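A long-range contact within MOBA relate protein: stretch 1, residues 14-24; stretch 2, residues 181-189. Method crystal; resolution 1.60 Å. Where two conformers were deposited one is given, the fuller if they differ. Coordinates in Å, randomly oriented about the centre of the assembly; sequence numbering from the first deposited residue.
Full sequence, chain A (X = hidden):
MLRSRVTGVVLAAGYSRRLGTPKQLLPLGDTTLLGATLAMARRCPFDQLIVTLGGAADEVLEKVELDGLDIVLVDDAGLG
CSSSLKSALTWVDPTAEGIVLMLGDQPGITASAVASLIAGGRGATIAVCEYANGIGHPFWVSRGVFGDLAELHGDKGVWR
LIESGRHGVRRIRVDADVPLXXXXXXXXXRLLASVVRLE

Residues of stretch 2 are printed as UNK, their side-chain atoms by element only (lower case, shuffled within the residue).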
# COMPACT_ATOMS: atom_id res chain seq x y z
N GLY A 14 -3.48 -9.67 -6.27
CA GLY A 14 -4.89 -10.07 -6.25
C GLY A 14 -5.92 -8.95 -6.11
O GLY A 14 -5.70 -7.84 -6.60
N TYR A 15 -7.05 -9.30 -5.49
CA TYR A 15 -8.18 -8.39 -5.25
C TYR A 15 -8.73 -7.79 -6.54
O TYR A 15 -9.22 -6.66 -6.53
CB TYR A 15 -7.81 -7.28 -4.24
CG TYR A 15 -7.40 -7.79 -2.88
CD1 TYR A 15 -6.06 -7.87 -2.50
CD2 TYR A 15 -8.38 -8.16 -1.94
CE1 TYR A 15 -5.70 -8.33 -1.23
CE2 TYR A 15 -8.02 -8.61 -0.69
CZ TYR A 15 -6.69 -8.70 -0.33
OH TYR A 15 -6.36 -9.15 0.94
N SER A 16 -8.73 -8.58 -7.62
CA SER A 16 -9.14 -8.11 -8.96
C SER A 16 -10.30 -8.87 -9.59
O SER A 16 -10.69 -8.58 -10.72
CB SER A 16 -7.95 -8.16 -9.93
OG SER A 16 -7.03 -7.12 -9.72
N ARG A 17 -10.85 -9.86 -8.89
CA ARG A 17 -11.88 -10.73 -9.52
C ARG A 17 -13.13 -10.00 -10.00
O ARG A 17 -13.70 -10.37 -11.04
CB ARG A 17 -12.26 -11.94 -8.64
CG ARG A 17 -11.13 -12.91 -8.49
CD ARG A 17 -11.62 -14.16 -7.85
NE ARG A 17 -10.52 -15.07 -7.52
CZ ARG A 17 -10.66 -16.37 -7.32
NH1 ARG A 17 -11.85 -16.94 -7.42
NH2 ARG A 17 -9.60 -17.09 -7.01
N ARG A 18 -13.54 -8.97 -9.26
CA ARG A 18 -14.75 -8.22 -9.63
C ARG A 18 -14.56 -7.39 -10.90
O ARG A 18 -15.49 -7.23 -11.66
CB ARG A 18 -15.22 -7.32 -8.50
CG ARG A 18 -15.69 -8.04 -7.24
CD ARG A 18 -16.89 -9.01 -7.48
NE ARG A 18 -17.94 -8.40 -8.30
CZ ARG A 18 -18.78 -7.46 -7.86
NH1 ARG A 18 -18.92 -7.22 -6.57
NH2 ARG A 18 -19.49 -6.76 -8.72
N LEU A 19 -13.35 -6.89 -11.13
CA LEU A 19 -13.06 -6.13 -12.35
C LEU A 19 -13.13 -7.00 -13.60
O LEU A 19 -13.50 -6.53 -14.67
CB LEU A 19 -11.66 -5.49 -12.27
CG LEU A 19 -11.34 -4.27 -11.42
CD1 LEU A 19 -12.15 -3.06 -11.86
CD2 LEU A 19 -11.50 -4.55 -9.93
N GLY A 20 -12.74 -8.27 -13.45
CA GLY A 20 -12.63 -9.18 -14.58
C GLY A 20 -11.36 -9.03 -15.39
O GLY A 20 -11.24 -9.61 -16.47
N THR A 21 -10.41 -8.27 -14.86
CA THR A 21 -9.16 -7.97 -15.54
C THR A 21 -8.20 -7.48 -14.46
O THR A 21 -8.67 -7.01 -13.43
CB THR A 21 -9.38 -6.86 -16.61
OG1 THR A 21 -8.24 -6.78 -17.46
CG2 THR A 21 -9.65 -5.50 -15.96
N PRO A 22 -6.87 -7.61 -14.67
CA PRO A 22 -5.96 -7.16 -13.59
C PRO A 22 -6.08 -5.65 -13.34
O PRO A 22 -5.77 -4.85 -14.23
CB PRO A 22 -4.57 -7.55 -14.12
CG PRO A 22 -4.84 -8.66 -15.15
CD PRO A 22 -6.11 -8.17 -15.81
N LYS A 23 -6.54 -5.25 -12.16
CA LYS A 23 -6.75 -3.83 -11.90
C LYS A 23 -5.44 -3.03 -11.96
O LYS A 23 -5.45 -1.84 -12.26
CB LYS A 23 -7.47 -3.59 -10.57
CG LYS A 23 -6.67 -3.92 -9.32
CD LYS A 23 -7.65 -3.88 -8.14
CE LYS A 23 -7.03 -4.26 -6.85
NZ LYS A 23 -8.06 -4.16 -5.78
N GLN A 24 -4.32 -3.70 -11.67
CA GLN A 24 -2.99 -3.09 -11.67
C GLN A 24 -2.70 -2.43 -13.02
O GLN A 24 -1.99 -1.42 -13.09
CB GLN A 24 -1.91 -4.16 -11.36
CG GLN A 24 -2.01 -4.84 -9.96
CD GLN A 24 -3.07 -5.95 -9.86
OE1 GLN A 24 -3.38 -6.46 -8.75
NE2 GLN A 24 -3.65 -6.33 -10.99
N UNK A 181 -9.90 3.75 -3.67
CA UNK A 181 -9.28 2.50 -4.12
C UNK A 181 -10.20 1.82 -5.12
O UNK A 181 -11.25 2.36 -5.48
c UNK A 181 -8.90 1.59 -2.95
c UNK A 181 -10.04 1.36 -1.97
o UNK A 181 -11.22 1.35 -2.39
o UNK A 181 -9.74 1.19 -0.76
N UNK A 182 -9.81 0.63 -5.60
CA UNK A 182 -10.54 0.01 -6.70
C UNK A 182 -10.86 -1.46 -6.39
O UNK A 182 -9.96 -2.32 -6.44
c UNK A 182 -9.74 0.14 -8.04
c UNK A 182 -9.51 1.62 -8.37
c UNK A 182 -10.47 -0.56 -9.19
N UNK A 183 -12.13 -1.72 -6.05
CA UNK A 183 -12.66 -3.08 -5.85
C UNK A 183 -13.48 -3.53 -7.04
O UNK A 183 -13.54 -4.72 -7.37
o UNK A 183 -13.60 -2.53 -2.34
o UNK A 183 -11.70 -3.27 -3.18
c UNK A 183 -13.61 -3.14 -4.63
c UNK A 183 -12.91 -2.97 -3.30
N UNK A 184 -14.19 -2.57 -7.65
CA UNK A 184 -15.21 -2.89 -8.64
C UNK A 184 -14.99 -2.00 -9.86
O UNK A 184 -14.25 -1.01 -9.78
c UNK A 184 -16.97 -3.44 -6.88
c UNK A 184 -16.62 -2.59 -8.12
o UNK A 184 -16.71 -1.20 -7.78
N UNK A 185 -15.63 -2.32 -10.98
CA UNK A 185 -15.51 -1.48 -12.16
C UNK A 185 -16.00 -0.07 -11.87
O UNK A 185 -15.39 0.93 -12.30
c UNK A 185 -12.56 -1.42 -17.26
c UNK A 185 -14.63 -1.54 -15.37
c UNK A 185 -15.82 -1.33 -14.61
c UNK A 185 -14.61 -0.58 -16.40
c UNK A 185 -13.58 -0.51 -17.36
c UNK A 185 -16.45 -0.26 -15.17
c UNK A 185 -16.24 -2.06 -13.38
c UNK A 185 -12.54 -2.40 -16.24
c UNK A 185 -13.57 -2.47 -15.29
n UNK A 185 -15.74 0.19 -16.27
N UNK A 186 -17.08 0.04 -11.10
CA UNK A 186 -17.58 1.35 -10.71
C UNK A 186 -16.52 2.16 -9.94
O UNK A 186 -16.36 3.34 -10.19
o UNK A 186 -20.11 3.12 -10.66
c UNK A 186 -19.52 2.60 -9.69
c UNK A 186 -18.85 1.26 -9.87
o UNK A 186 -19.46 3.15 -8.57
N UNK A 187 -15.80 1.51 -9.03
CA UNK A 187 -14.73 2.19 -8.29
C UNK A 187 -13.68 2.77 -9.26
O UNK A 187 -13.18 3.88 -9.08
c UNK A 187 -14.01 1.20 -7.38
o UNK A 187 -14.38 -0.13 -5.46
c UNK A 187 -14.78 0.85 -6.11
o UNK A 187 -15.73 1.55 -5.74
N UNK A 188 -13.33 1.97 -10.26
CA UNK A 188 -12.34 2.37 -11.27
C UNK A 188 -12.80 3.61 -12.02
O UNK A 188 -12.04 4.56 -12.16
c UNK A 188 -9.34 2.74 -14.45
o UNK A 188 -9.15 2.83 -16.82
c UNK A 188 -11.77 1.41 -14.73
c UNK A 188 -12.09 1.23 -12.25
c UNK A 188 -11.07 1.80 -15.85
c UNK A 188 -11.29 1.66 -13.46
c UNK A 188 -10.05 2.33 -13.32
c UNK A 188 -9.85 2.46 -15.71
N UNK A 189 -14.04 3.61 -12.49
CA UNK A 189 -14.54 4.75 -13.24
C UNK A 189 -14.58 6.00 -12.38
O UNK A 189 -14.31 7.09 -12.89
c UNK A 189 -16.74 3.59 -16.09
o UNK A 189 -17.60 4.49 -16.02
c UNK A 189 -15.90 4.47 -13.88
o UNK A 189 -16.55 2.91 -17.11
c UNK A 189 -15.85 3.33 -14.89
O HOH W 1 -12.00 -7.06 -7.40
O HOH W 2 -10.16 -4.98 -3.87
O HOH W 3 -17.01 -4.77 -11.00

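Position 181 carries two side-chain carbons, the second bearing two oxygens. This is a carboxylate one methylene from the backbone, hence Asp181; it makes no contact with stretch 1.

Position 182 has three carbons, one attached to CA and carrying the other two. Branching at CB without oxygen identifies Val182. Its CB points toward stretch 1, and CG1 lies 4.0 Å from Leu19 CD1. The backbone does polar work as well: Lys23 NZ donates to Val182 O at 2.7 Å. The lysine reaches this carbonyl with chi2 to chi4 all t, and it also donates from NZ to Tyr15 O at 2.9 Å, so one ammonium ties together carbonyls of both stretches.

Position 183 again shows two carbons, the second with two oxygens: Asp183. CA-to-CB points away, and OD1 stays 4.6 Å from Lys23 NZ, beyond a salt bridge. Its carbonyl is closer to stretch 1, with Asp183 O 3.3 Å from both Arg18 CB and Leu19 CD2.

Position 184 has one carbon carrying an oxygen and a carbon, the branched hydroxyl pattern of Thr184. Its methyl CG2 lies over one face of the Arg18 guanidinium, 4.3 Å from Arg18 NH1. OG1 instead caps the helix, accepting from N of position 187 at 3.1 Å.

Position 185 has one carbon followed by fused five- and six-membered rings holding eight carbons and one nitrogen, which only Trp185 fits. Leu19 CD1 approaches CE3 obliquely at 3.8 Å, while Thr21 CG2 sits at the ring edge, 4.2 Å from CZ3.

Position 186, two carbons with two terminal oxygens, is Asp186 and is out of contact. Position 187 has the same composition and is Asp187; its OD2 accepts from Asp183 N at 2.8 Å, bracing the turn before the helix.

Position 188 has one carbon and a six-carbon ring bearing an oxygen, hence Tyr188. Its CB is 4.3 Å from Leu19 CD1. Position 189 has three carbons, the third carrying two oxygens: Glu189, whose OE2 accepts from Trp185 NE1 at 3.0 Å.

The contact, burying 394 Å² over both sides, centres on Leu19, whose CD1 meets Val182, Trp185 and Tyr188. Lys23 supplies the direct hydrogen bond across, and water extends the polar link. Water 1 donates to Tyr15 O (2.9 Å) and Asp183 O (2.8 Å) and accepts from Arg18 N (3.1 Å); water 3 accepts from Trp185 N (2.8 Å) and donates to Arg18 O (3.0 Å). Backbone polar groups flanking the leucine are thus bridged through solvent.

Stretch 2, residues 181-189: DVDTWDDYE
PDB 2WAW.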